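PDB 4PEV: membrane lipoprotein family protein from Aeropyrum pernix, which probably binds nucleosides as the solute-binding component of an ABC transporter, holding adenosine in the cleft between its two lobes. Local coordinates for residues G119-E124 and M193-L198; A187-G192 and Y252-L257; R200-Y205 and W224-R229. All blocks are in the same frame, centred on the assembly; numbering follows the deposited sequence.

Contact 1 of 3, residues G119-E124 and M193-L198. With ADN (adenosine), chain F.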
loop_
_atom_site.group_PDB
_atom_site.type_symbol
_atom_site.label_atom_id
_atom_site.label_comp_id
_atom_site.label_asym_id
_atom_site.label_seq_id
_atom_site.Cartn_x
_atom_site.Cartn_y
_atom_site.Cartn_z
ATOM N N GLY C 119 -2.411 -1.463 -11.557
ATOM C CA GLY C 119 -3.180 -0.407 -10.937
ATOM C C GLY C 119 -4.648 -0.471 -11.291
ATOM O O GLY C 119 -5.027 -0.898 -12.384
ATOM N N PHE C 120 -5.467 -0.036 -10.346
ATOM C CA PHE C 120 -6.900 0.022 -10.513
ATOM C C PHE C 120 -7.365 0.733 -11.781
ATOM O O PHE C 120 -8.344 0.301 -12.380
ATOM C CB PHE C 120 -7.531 0.711 -9.293
ATOM C CG PHE C 120 -8.979 1.021 -9.470
ATOM C CD1 PHE C 120 -9.935 0.010 -9.348
ATOM C CD2 PHE C 120 -9.387 2.303 -9.816
ATOM C CE1 PHE C 120 -11.275 0.285 -9.546
ATOM C CE2 PHE C 120 -10.722 2.584 -10.018
ATOM C CZ PHE C 120 -11.666 1.574 -9.880
ATOM N N LEU C 121 -6.702 1.819 -12.191
ATOM C CA LEU C 121 -7.201 2.616 -13.319
ATOM C C LEU C 121 -7.271 1.863 -14.651
ATOM O O LEU C 121 -7.918 2.330 -15.599
ATOM C CB LEU C 121 -6.382 3.885 -13.518
ATOM C CG LEU C 121 -6.251 4.894 -12.369
ATOM C CD1 LEU C 121 -5.485 6.118 -12.862
ATOM C CD2 LEU C 121 -7.612 5.305 -11.818
ATOM N N TRP C 122 -6.607 0.710 -14.717
ATOM C CA TRP C 122 -6.675 -0.191 -15.872
ATOM C C TRP C 122 -7.972 -1.005 -15.976
ATOM O O TRP C 122 -8.217 -1.655 -16.984
ATOM C CB TRP C 122 -5.500 -1.177 -15.816
ATOM C CG TRP C 122 -4.205 -0.589 -16.237
ATOM C CD1 TRP C 122 -3.092 -0.426 -15.475
ATOM C CD2 TRP C 122 -3.886 -0.078 -17.536
ATOM N NE1 TRP C 122 -2.099 0.161 -16.218
ATOM C CE2 TRP C 122 -2.557 0.378 -17.489
ATOM C CE3 TRP C 122 -4.597 0.025 -18.742
ATOM C CZ2 TRP C 122 -1.922 0.934 -18.588
ATOM C CZ3 TRP C 122 -3.963 0.568 -19.845
ATOM C CH2 TRP C 122 -2.641 1.021 -19.760
ATOM N N GLN C 123 -8.790 -0.978 -14.935
ATOM C CA GLN C 123 -9.976 -1.818 -14.868
ATOM C C GLN C 123 -11.014 -1.444 -15.909
ATOM O O GLN C 123 -11.584 -2.307 -16.544
ATOM C CB GLN C 123 -10.607 -1.714 -13.497
ATOM C CG GLN C 123 -11.540 -2.846 -13.188
ATOM C CD GLN C 123 -12.404 -2.528 -12.000
ATOM O OE1 GLN C 123 -11.986 -2.660 -10.847
ATOM N NE2 GLN C 123 -13.612 -2.086 -12.275
ATOM N N GLU C 124 -11.266 -0.155 -16.059
ATOM C CA GLU C 124 -12.191 0.341 -17.071
ATOM C C GLU C 124 -11.732 -0.034 -18.482
ATOM O O GLU C 124 -12.470 -0.708 -19.192
ATOM C CB GLU C 124 -12.345 1.856 -16.941
ATOM C CG GLU C 124 -13.644 2.333 -16.318
ATOM C CD GLU C 124 -14.440 3.187 -17.285
ATOM O OE1 GLU C 124 -14.908 4.275 -16.865
ATOM O OE2 GLU C 124 -14.565 2.785 -18.472
HETATM N N MSE C 193 -5.356 9.036 -4.964
HETATM C CA MSE C 193 -6.646 9.223 -5.620
HETATM C C MSE C 193 -7.763 8.552 -4.880
HETATM O O MSE C 193 -7.569 7.529 -4.207
HETATM C CB MSE C 193 -6.615 8.621 -7.015
HETATM C CG MSE C 193 -5.547 9.251 -7.895
HETATM SE SE MSE C 193 -5.679 8.449 -9.695
HETATM C CE MSE C 193 -7.161 9.610 -10.327
ATOM N N ASP C 194 -8.960 9.119 -5.022
ATOM C CA ASP C 194 -10.154 8.569 -4.402
ATOM C C ASP C 194 -10.704 7.384 -5.209
ATOM O O ASP C 194 -11.577 7.539 -6.065
ATOM C CB ASP C 194 -11.203 9.665 -4.261
ATOM C CG ASP C 194 -12.363 9.240 -3.393
ATOM O OD1 ASP C 194 -12.683 8.016 -3.370
ATOM O OD2 ASP C 194 -12.939 10.140 -2.728
ATOM N N ILE C 195 -10.199 6.195 -4.910
ATOM C CA ILE C 195 -10.536 4.995 -5.656
ATOM C C ILE C 195 -10.663 3.805 -4.710
ATOM O O ILE C 195 -10.190 3.889 -3.576
ATOM C CB ILE C 195 -9.465 4.720 -6.713
ATOM C CG1 ILE C 195 -8.060 4.668 -6.089
ATOM C CG2 ILE C 195 -9.498 5.809 -7.774
ATOM C CD1 ILE C 195 -7.058 3.940 -6.960
ATOM N N PRO C 196 -11.294 2.695 -5.172
ATOM C CA PRO C 196 -11.636 1.547 -4.321
ATOM C C PRO C 196 -10.560 0.986 -3.415
ATOM O O PRO C 196 -10.859 0.732 -2.255
ATOM C CB PRO C 196 -12.114 0.494 -5.324
ATOM C CG PRO C 196 -12.790 1.314 -6.361
ATOM C CD PRO C 196 -11.918 2.541 -6.507
ATOM N N PRO C 197 -9.325 0.796 -3.909
ATOM C CA PRO C 197 -8.321 0.240 -2.988
ATOM C C PRO C 197 -8.084 1.159 -1.806
ATOM O O PRO C 197 -7.983 0.693 -0.668
ATOM C CB PRO C 197 -7.064 0.138 -3.834
ATOM C CG PRO C 197 -7.533 0.224 -5.258
ATOM C CD PRO C 197 -8.758 1.080 -5.236
ATOM N N LEU C 198 -8.035 2.458 -2.069
ATOM C CA LEU C 198 -7.873 3.431 -0.992
ATOM C C LEU C 198 -9.092 3.540 -0.090
ATOM O O LEU C 198 -8.954 3.916 1.083
ATOM C CB LEU C 198 -7.467 4.804 -1.533
ATOM C CG LEU C 198 -5.939 4.919 -1.646
ATOM C CD1 LEU C 198 -5.330 3.885 -2.580
ATOM C CD2 LEU C 198 -5.551 6.306 -2.101
HETATM O "O5'" ADN F . 0.740 3.823 -2.084
HETATM C "C5'" ADN F . -0.513 3.448 -1.481
HETATM C "C4'" ADN F . -1.494 2.714 -2.401
HETATM O "O4'" ADN F . -1.950 3.545 -3.472
HETATM C "C3'" ADN F . -0.986 1.456 -3.098
HETATM O "O3'" ADN F . -0.996 0.314 -2.235
HETATM C "C2'" ADN F . -1.941 1.338 -4.281
HETATM O "O2'" ADN F . -3.184 0.708 -3.944
HETATM C "C1'" ADN F . -2.193 2.778 -4.647
HETATM N N9 ADN F . -1.261 3.232 -5.697
HETATM C C8 ADN F . 0.024 3.630 -5.541
HETATM N N7 ADN F . 0.574 3.997 -6.730
HETATM C C5 ADN F . -0.390 3.837 -7.661
HETATM C C6 ADN F . -0.517 4.026 -9.122
HETATM N N6 ADN F . 0.536 4.471 -9.834
HETATM N N1 ADN F . -1.701 3.729 -9.713
HETATM C C2 ADN F . -2.762 3.269 -9.015
HETATM N N3 ADN F . -2.720 3.072 -7.692
HETATM C C4 ADN F . -1.591 3.328 -6.976
#
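Phe120 CG is anti to the backbone N (chi1 170°), on the side that faces 193-198; from there the ring meets Ile195 and Pro196. In Ile195, CG1 sits between the backbone N and the carbonyl carbon (chi1 54°), and both branches face Phe120: CG2 nears CD2 and CE2 of the ring, and CD1, carried by CG1, meets CB and CD2. The Pro196 and Phe120 side chains cross at about a right angle, and Pro196 CD sits over one face of the ring, 3.8 Å from the Phe120 centroid and offset toward the rim, a CH-pi contact. Phe120 CZ comes 3.5 Å from Pro196 CD. The Phe120 and Ile195 side chains run past each other in opposite directions, Ile195 CB 3.9 Å from Phe120 CD2. This join bridges the two lobes of a periplasmic-binding-protein fold: 119-124 follows strand 114-118 of one sheet, and 193-198 follows strand 186-191 of the other, with Ile195 as N-cap of helix 196-214. Phe120 CB lies 4.1 Å from Pro197 CG. An alanine here would probably open a gap where the ring lies against Pro196 CD and CG and Ile195 CB and CG2. Next to the ring, Leu121 CD1 meets SE of selenomethionine Met193 at 3.9 Å; Leu121 N also bonds Asp60 OD2. At the adenosine, Leu198 CD1 lies 3.5 Å from O4', and Pro197 CB 3.9 Å from O2'.

Contact 2 of 3, residues A187-G192 and Y252-L257. With ADN (adenosine), chain F.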
loop_
_atom_site.group_PDB
_atom_site.type_symbol
_atom_site.label_atom_id
_atom_site.label_comp_id
_atom_site.label_asym_id
_atom_site.label_seq_id
_atom_site.Cartn_x
_atom_site.Cartn_y
_atom_site.Cartn_z
ATOM N N ALA C 187 -3.519 11.001 14.597
ATOM C CA ALA C 187 -3.096 10.101 13.540
ATOM C C ALA C 187 -3.529 10.718 12.220
ATOM O O ALA C 187 -4.365 11.614 12.196
ATOM C CB ALA C 187 -3.715 8.726 13.719
ATOM N N GLY C 188 -2.948 10.262 11.124
ATOM C CA GLY C 188 -3.210 10.891 9.848
ATOM C C GLY C 188 -2.853 10.003 8.694
ATOM O O GLY C 188 -2.257 8.945 8.877
ATOM N N ALA C 189 -3.242 10.440 7.503
ATOM C CA ALA C 189 -2.858 9.761 6.275
ATOM C C ALA C 189 -2.924 10.735 5.132
ATOM O O ALA C 189 -3.878 11.497 5.034
ATOM C CB ALA C 189 -3.778 8.588 5.995
ATOM N N VAL C 190 -1.894 10.716 4.290
ATOM C CA VAL C 190 -1.891 11.471 3.055
ATOM C C VAL C 190 -2.124 10.451 1.965
ATOM O O VAL C 190 -1.301 9.546 1.777
ATOM C CB VAL C 190 -0.558 12.204 2.812
ATOM C CG1 VAL C 190 -0.621 12.981 1.497
ATOM C CG2 VAL C 190 -0.233 13.128 3.984
ATOM N N ALA C 191 -3.250 10.597 1.266
ATOM C CA ALA C 191 -3.698 9.603 0.302
ATOM C C ALA C 191 -3.591 10.145 -1.100
ATOM O O ALA C 191 -3.514 11.359 -1.301
ATOM C CB ALA C 191 -5.129 9.197 0.594
ATOM N N GLY C 192 -3.576 9.234 -2.066
ATOM C CA GLY C 192 -3.547 9.605 -3.472
ATOM C C GLY C 192 -4.951 9.832 -3.982
ATOM O O GLY C 192 -5.666 10.691 -3.481
ATOM N N TYR C 252 0.446 8.126 8.036
ATOM C CA TYR C 252 0.400 6.924 7.188
ATOM C C TYR C 252 0.445 7.283 5.713
ATOM O O TYR C 252 -0.398 8.029 5.223
ATOM C CB TYR C 252 -0.882 6.148 7.481
ATOM C CG TYR C 252 -0.996 4.792 6.860
ATOM C CD1 TYR C 252 0.125 4.043 6.517
ATOM C CD2 TYR C 252 -2.250 4.219 6.676
ATOM C CE1 TYR C 252 -0.013 2.773 5.969
ATOM C CE2 TYR C 252 -2.406 2.947 6.141
ATOM C CZ TYR C 252 -1.291 2.229 5.786
ATOM O OH TYR C 252 -1.459 0.978 5.247
ATOM N N GLY C 253 1.403 6.723 4.989
ATOM C CA GLY C 253 1.576 7.047 3.571
ATOM C C GLY C 253 0.798 6.140 2.652
ATOM O O GLY C 253 1.184 5.012 2.436
ATOM N N VAL C 254 -0.301 6.636 2.102
ATOM C CA VAL C 254 -1.147 5.817 1.235
ATOM C C VAL C 254 -1.317 6.459 -0.157
ATOM O O VAL C 254 -2.402 6.452 -0.735
ATOM C CB VAL C 254 -2.534 5.555 1.874
ATOM C CG1 VAL C 254 -3.148 4.296 1.282
ATOM C CG2 VAL C 254 -2.436 5.405 3.384
ATOM N N ALA C 255 -0.218 6.940 -0.726
ATOM C CA ALA C 255 -0.276 7.764 -1.930
ATOM C C ALA C 255 0.854 7.524 -2.945
ATOM O O ALA C 255 1.211 8.432 -3.699
ATOM C CB ALA C 255 -0.298 9.225 -1.513
ATOM N N GLY C 256 1.398 6.312 -2.997
ATOM C CA GLY C 256 2.551 6.040 -3.863
ATOM C C GLY C 256 3.672 7.077 -3.733
ATOM O O GLY C 256 4.088 7.452 -2.629
ATOM N N LEU C 257 4.139 7.566 -4.869
ATOM C CA LEU C 257 5.223 8.524 -4.891
ATOM C C LEU C 257 4.859 9.785 -4.112
ATOM O O LEU C 257 5.731 10.419 -3.504
ATOM C CB LEU C 257 5.569 8.893 -6.349
ATOM C CG LEU C 257 6.628 9.988 -6.554
ATOM C CD1 LEU C 257 7.936 9.640 -5.845
ATOM C CD2 LEU C 257 6.873 10.257 -8.023
HETATM O "O5'" ADN F . 0.740 3.823 -2.084
HETATM C "C5'" ADN F . -0.513 3.448 -1.481
HETATM C "C4'" ADN F . -1.494 2.714 -2.401
HETATM O "O4'" ADN F . -1.950 3.545 -3.472
HETATM C "C3'" ADN F . -0.986 1.456 -3.098
HETATM O "O3'" ADN F . -0.996 0.314 -2.235
HETATM C "C2'" ADN F . -1.941 1.338 -4.281
HETATM O "O2'" ADN F . -3.184 0.708 -3.944
HETATM C "C1'" ADN F . -2.193 2.778 -4.647
HETATM N N9 ADN F . -1.261 3.232 -5.697
HETATM C C8 ADN F . 0.024 3.630 -5.541
HETATM N N7 ADN F . 0.574 3.997 -6.730
HETATM C C5 ADN F . -0.390 3.837 -7.661
HETATM C C6 ADN F . -0.517 4.026 -9.122
HETATM N N6 ADN F . 0.536 4.471 -9.834
HETATM N N1 ADN F . -1.701 3.729 -9.713
HETATM C C2 ADN F . -2.762 3.269 -9.015
HETATM N N3 ADN F . -2.720 3.072 -7.692
HETATM C C4 ADN F . -1.591 3.328 -6.976
#
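Ala189 with Tyr252, Val190 with Gly253 and Ala191 with Val254 are paired residues of two parallel neighbouring strands in the central sheet of one lobe. Tyr252 N donates to Gly188 O (2.9 Å), and Val190 N to Tyr252 O (3.2 Å). Val190 serves the partner strand through both its backbone groups, since its O accepts from Val254 N at 3.1 Å. Gly192 N extends the pairing past the strand end by donating to Val254 O. On the face that holds Ala189, Ala191, Tyr252 and Val254, Ala189 CB lies 4.1 Å from Tyr252 CB and also reaches Val254 CG2. The sheet has the 2-1-3 strand order of a Rossmann-like lobe, and Phe201 and Tyr205 of helix 196-214 cover this face; Val190 points to the other face, onto Met243 of helix 233-245. Val254 CG2 lies over one face of the Tyr252 ring, toward its rim, and the phenol OH is hydrogen-bonded to Gln281 OE1. Beyond the strands Ala255 turns its CB back against the other segment, 3.3 Å from Gly192 N. The ligand lies at the C-terminal ends of these parallel strands, the usual place of the binding site in Rossmann-like alpha/beta folds: Gly256 N donates to adenosine O5' (2.7 Å, 152° at the hydrogen), and Val254 CG1 packs 3.9 Å from adenosine C5'.

Contact 3 of 3, residues R200-Y205 and W224-R229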
loop_
_atom_site.group_PDB
_atom_site.type_symbol
_atom_site.label_atom_id
_atom_site.label_comp_id
_atom_site.label_asym_id
_atom_site.label_seq_id
_atom_site.Cartn_x
_atom_site.Cartn_y
_atom_site.Cartn_z
ATOM N N ARG C 200 -10.593 0.904 0.878
ATOM C CA ARG C 200 -10.277 -0.181 1.795
ATOM C C ARG C 200 -9.208 0.201 2.818
ATOM O O ARG C 200 -9.311 -0.182 3.989
ATOM C CB ARG C 200 -9.856 -1.428 1.022
ATOM C CG ARG C 200 -10.972 -1.965 0.150
ATOM C CD ARG C 200 -10.756 -3.404 -0.299
ATOM N NE ARG C 200 -9.960 -3.496 -1.515
ATOM C CZ ARG C 200 -10.380 -3.110 -2.709
ATOM N NH1 ARG C 200 -11.594 -2.586 -2.855
ATOM N NH2 ARG C 200 -9.579 -3.243 -3.763
ATOM N N PHE C 201 -8.191 0.946 2.378
ATOM C CA PHE C 201 -7.177 1.472 3.296
ATOM C C PHE C 201 -7.868 2.350 4.320
ATOM O O PHE C 201 -7.737 2.120 5.514
ATOM C CB PHE C 201 -6.083 2.298 2.575
ATOM C CG PHE C 201 -4.979 1.466 1.959
ATOM C CD1 PHE C 201 -4.014 0.868 2.752
ATOM C CD2 PHE C 201 -4.892 1.295 0.577
ATOM C CE1 PHE C 201 -2.988 0.116 2.183
ATOM C CE2 PHE C 201 -3.876 0.540 0.008
ATOM C CZ PHE C 201 -2.920 -0.046 0.809
ATOM N N HIS C 202 -8.610 3.346 3.836
ATOM C CA HIS C 202 -9.260 4.314 4.708
ATOM C C HIS C 202 -10.090 3.595 5.751
ATOM O O HIS C 202 -9.855 3.748 6.947
ATOM C CB HIS C 202 -10.137 5.282 3.918
ATOM C CG HIS C 202 -10.670 6.412 4.739
ATOM N ND1 HIS C 202 -11.501 7.378 4.218
ATOM C CD2 HIS C 202 -10.497 6.734 6.045
ATOM C CE1 HIS C 202 -11.807 8.254 5.162
ATOM N NE2 HIS C 202 -11.217 7.882 6.282
ATOM N N ILE C 203 -11.041 2.792 5.305
ATOM C CA ILE C 203 -11.887 2.033 6.219
ATOM C C ILE C 203 -11.081 1.245 7.243
ATOM O O ILE C 203 -11.424 1.236 8.409
ATOM C CB ILE C 203 -12.800 1.059 5.443
ATOM C CG1 ILE C 203 -13.944 1.836 4.793
ATOM C CG2 ILE C 203 -13.333 -0.048 6.348
ATOM C CD1 ILE C 203 -14.713 1.021 3.782
ATOM N N GLY C 204 -10.034 0.567 6.810
ATOM C CA GLY C 204 -9.256 -0.262 7.721
ATOM C C GLY C 204 -8.463 0.560 8.716
ATOM O O GLY C 204 -8.288 0.162 9.863
ATOM N N TYR C 205 -7.990 1.716 8.272
ATOM C CA TYR C 205 -7.149 2.565 9.087
ATOM C C TYR C 205 -7.976 3.192 10.194
ATOM O O TYR C 205 -7.562 3.185 11.342
ATOM C CB TYR C 205 -6.474 3.629 8.207
ATOM C CG TYR C 205 -5.470 4.523 8.911
ATOM C CD1 TYR C 205 -4.391 3.986 9.622
ATOM C CD2 TYR C 205 -5.580 5.912 8.844
ATOM C CE1 TYR C 205 -3.458 4.805 10.253
ATOM C CE2 TYR C 205 -4.649 6.739 9.470
ATOM C CZ TYR C 205 -3.593 6.178 10.170
ATOM O OH TYR C 205 -2.693 7.005 10.792
ATOM N N TRP C 224 -7.775 12.110 7.387
ATOM C CA TRP C 224 -7.472 11.458 6.134
ATOM C C TRP C 224 -7.649 12.461 5.014
ATOM O O TRP C 224 -8.720 13.030 4.872
ATOM C CB TRP C 224 -8.421 10.300 5.943
ATOM C CG TRP C 224 -8.236 9.580 4.688
ATOM C CD1 TRP C 224 -8.680 9.952 3.456
ATOM C CD2 TRP C 224 -7.576 8.331 4.520
ATOM N NE1 TRP C 224 -8.350 8.999 2.529
ATOM C CE2 TRP C 224 -7.666 7.992 3.153
ATOM C CE3 TRP C 224 -6.912 7.465 5.391
ATOM C CZ2 TRP C 224 -7.110 6.825 2.630
ATOM C CZ3 TRP C 224 -6.367 6.302 4.875
ATOM C CH2 TRP C 224 -6.473 5.991 3.501
ATOM N N THR C 225 -6.597 12.674 4.229
ATOM C CA THR C 225 -6.630 13.595 3.102
ATOM C C THR C 225 -6.283 12.927 1.766
ATOM O O THR C 225 -5.151 12.449 1.560
ATOM C CB THR C 225 -5.665 14.768 3.334
ATOM O OG1 THR C 225 -5.869 15.282 4.652
ATOM C CG2 THR C 225 -5.897 15.880 2.301
ATOM N N TYR C 226 -7.263 12.901 0.862
ATOM C CA TYR C 226 -7.001 12.633 -0.544
ATOM C C TYR C 226 -6.315 13.844 -1.171
ATOM O O TYR C 226 -6.824 14.954 -1.084
ATOM C CB TYR C 226 -8.292 12.341 -1.282
ATOM C CG TYR C 226 -8.863 10.994 -0.949
ATOM C CD1 TYR C 226 -8.184 9.820 -1.306
ATOM C CD2 TYR C 226 -10.074 10.879 -0.278
ATOM C CE1 TYR C 226 -8.704 8.572 -1.012
ATOM C CE2 TYR C 226 -10.602 9.643 0.028
ATOM C CZ TYR C 226 -9.920 8.489 -0.336
ATOM O OH TYR C 226 -10.461 7.253 -0.023
ATOM N N THR C 227 -5.145 13.619 -1.765
ATOM C CA THR C 227 -4.451 14.624 -2.564
ATOM C C THR C 227 -4.932 14.575 -4.004
ATOM O O THR C 227 -4.873 15.575 -4.714
ATOM C CB THR C 227 -2.940 14.372 -2.621
ATOM O OG1 THR C 227 -2.695 13.131 -3.300
ATOM C CG2 THR C 227 -2.345 14.347 -1.227
ATOM N N GLY C 228 -5.362 13.401 -4.442
ATOM C CA GLY C 228 -5.925 13.237 -5.774
ATOM C C GLY C 228 -4.924 12.751 -6.806
ATOM O O GLY C 228 -5.285 12.460 -7.949
ATOM N N ARG C 229 -3.662 12.662 -6.417
ATOM C CA ARG C 229 -2.623 12.255 -7.338
ATOM C C ARG C 229 -1.765 11.191 -6.661
ATOM O O ARG C 229 -1.716 11.118 -5.437
ATOM C CB ARG C 229 -1.848 13.504 -7.794
ATOM C CG ARG C 229 -2.669 14.351 -8.785
ATOM C CD ARG C 229 -2.126 15.738 -9.146
ATOM N NE ARG C 229 -0.758 15.715 -9.680
ATOM C CZ ARG C 229 -0.397 15.248 -10.880
ATOM N NH1 ARG C 229 -1.295 14.751 -11.721
ATOM N NH2 ARG C 229 0.882 15.274 -11.247
#
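His202 lies flat on the indole of Trp224, and its atoms lie successively over the six-membered ring, the fused bond and the five-membered ring. CB comes first, 3.6 Å from the centroid of the six-membered ring and 12° off its normal, a CH-pi contact. CG, anti to the backbone N (chi1 -172°), is next, 3.6 Å from Trp224 CD2, and CD2 of the imidazole lies by Trp224 CD2 and CE3 (3.7 Å). Farther out the imidazole covers the five-membered ring in a face-to-face stack, with centroids 3.8 Å apart and planes at 7°: ND1 lies above Trp224 CD1 and NE1, and CE1 above CG and CD1. At the tip NE2 reaches Trp224 CB at 3.7 Å. Phe201 CB meets the indole edge at CH2 (3.8 Å), and Tyr205 CD2 meets it at CE3 (4.0 Å). Helix segment 200-205 runs antiparallel to strand segment 224-226, which belongs to the outermost strand of the sheet, inside the beta-alpha-beta unit that starts with strand 186-191. No hydrogen bond spans the two segments. His202 ND1 instead bonds Tyr404 OH, which also bonds Tyr226 OH, and this polar link is likely to fix the imidazole's rotation, while the stack itself probably rests mainly on dispersion between the overlapped rings.

How the contacts relate
Contacts 2 and 3 belong to the buried interior of one lobe, whereas contact 1 is partly buried and bridges the cleft between lobes. Their chemistry follows their place: contact 2 is backbone hydrogen bonding inside a sheet, contact 3 aromatic stacking of a helix on that sheet, and contact 1 apolar side-chain packing. Helix 196-214 serves contacts 1 and 3, Pro196 and Pro197 at its start meeting the other lobe, and Leu198 and 200-205 meeting the sheet. Ala189 CB of contact 2 lies 3.4 Å from Trp224 CE3 of contact 3, and Leu198 of contact 1 packs on Val254 of contact 2. Adenosine touches residues of all three, Phe201 representing 200-205.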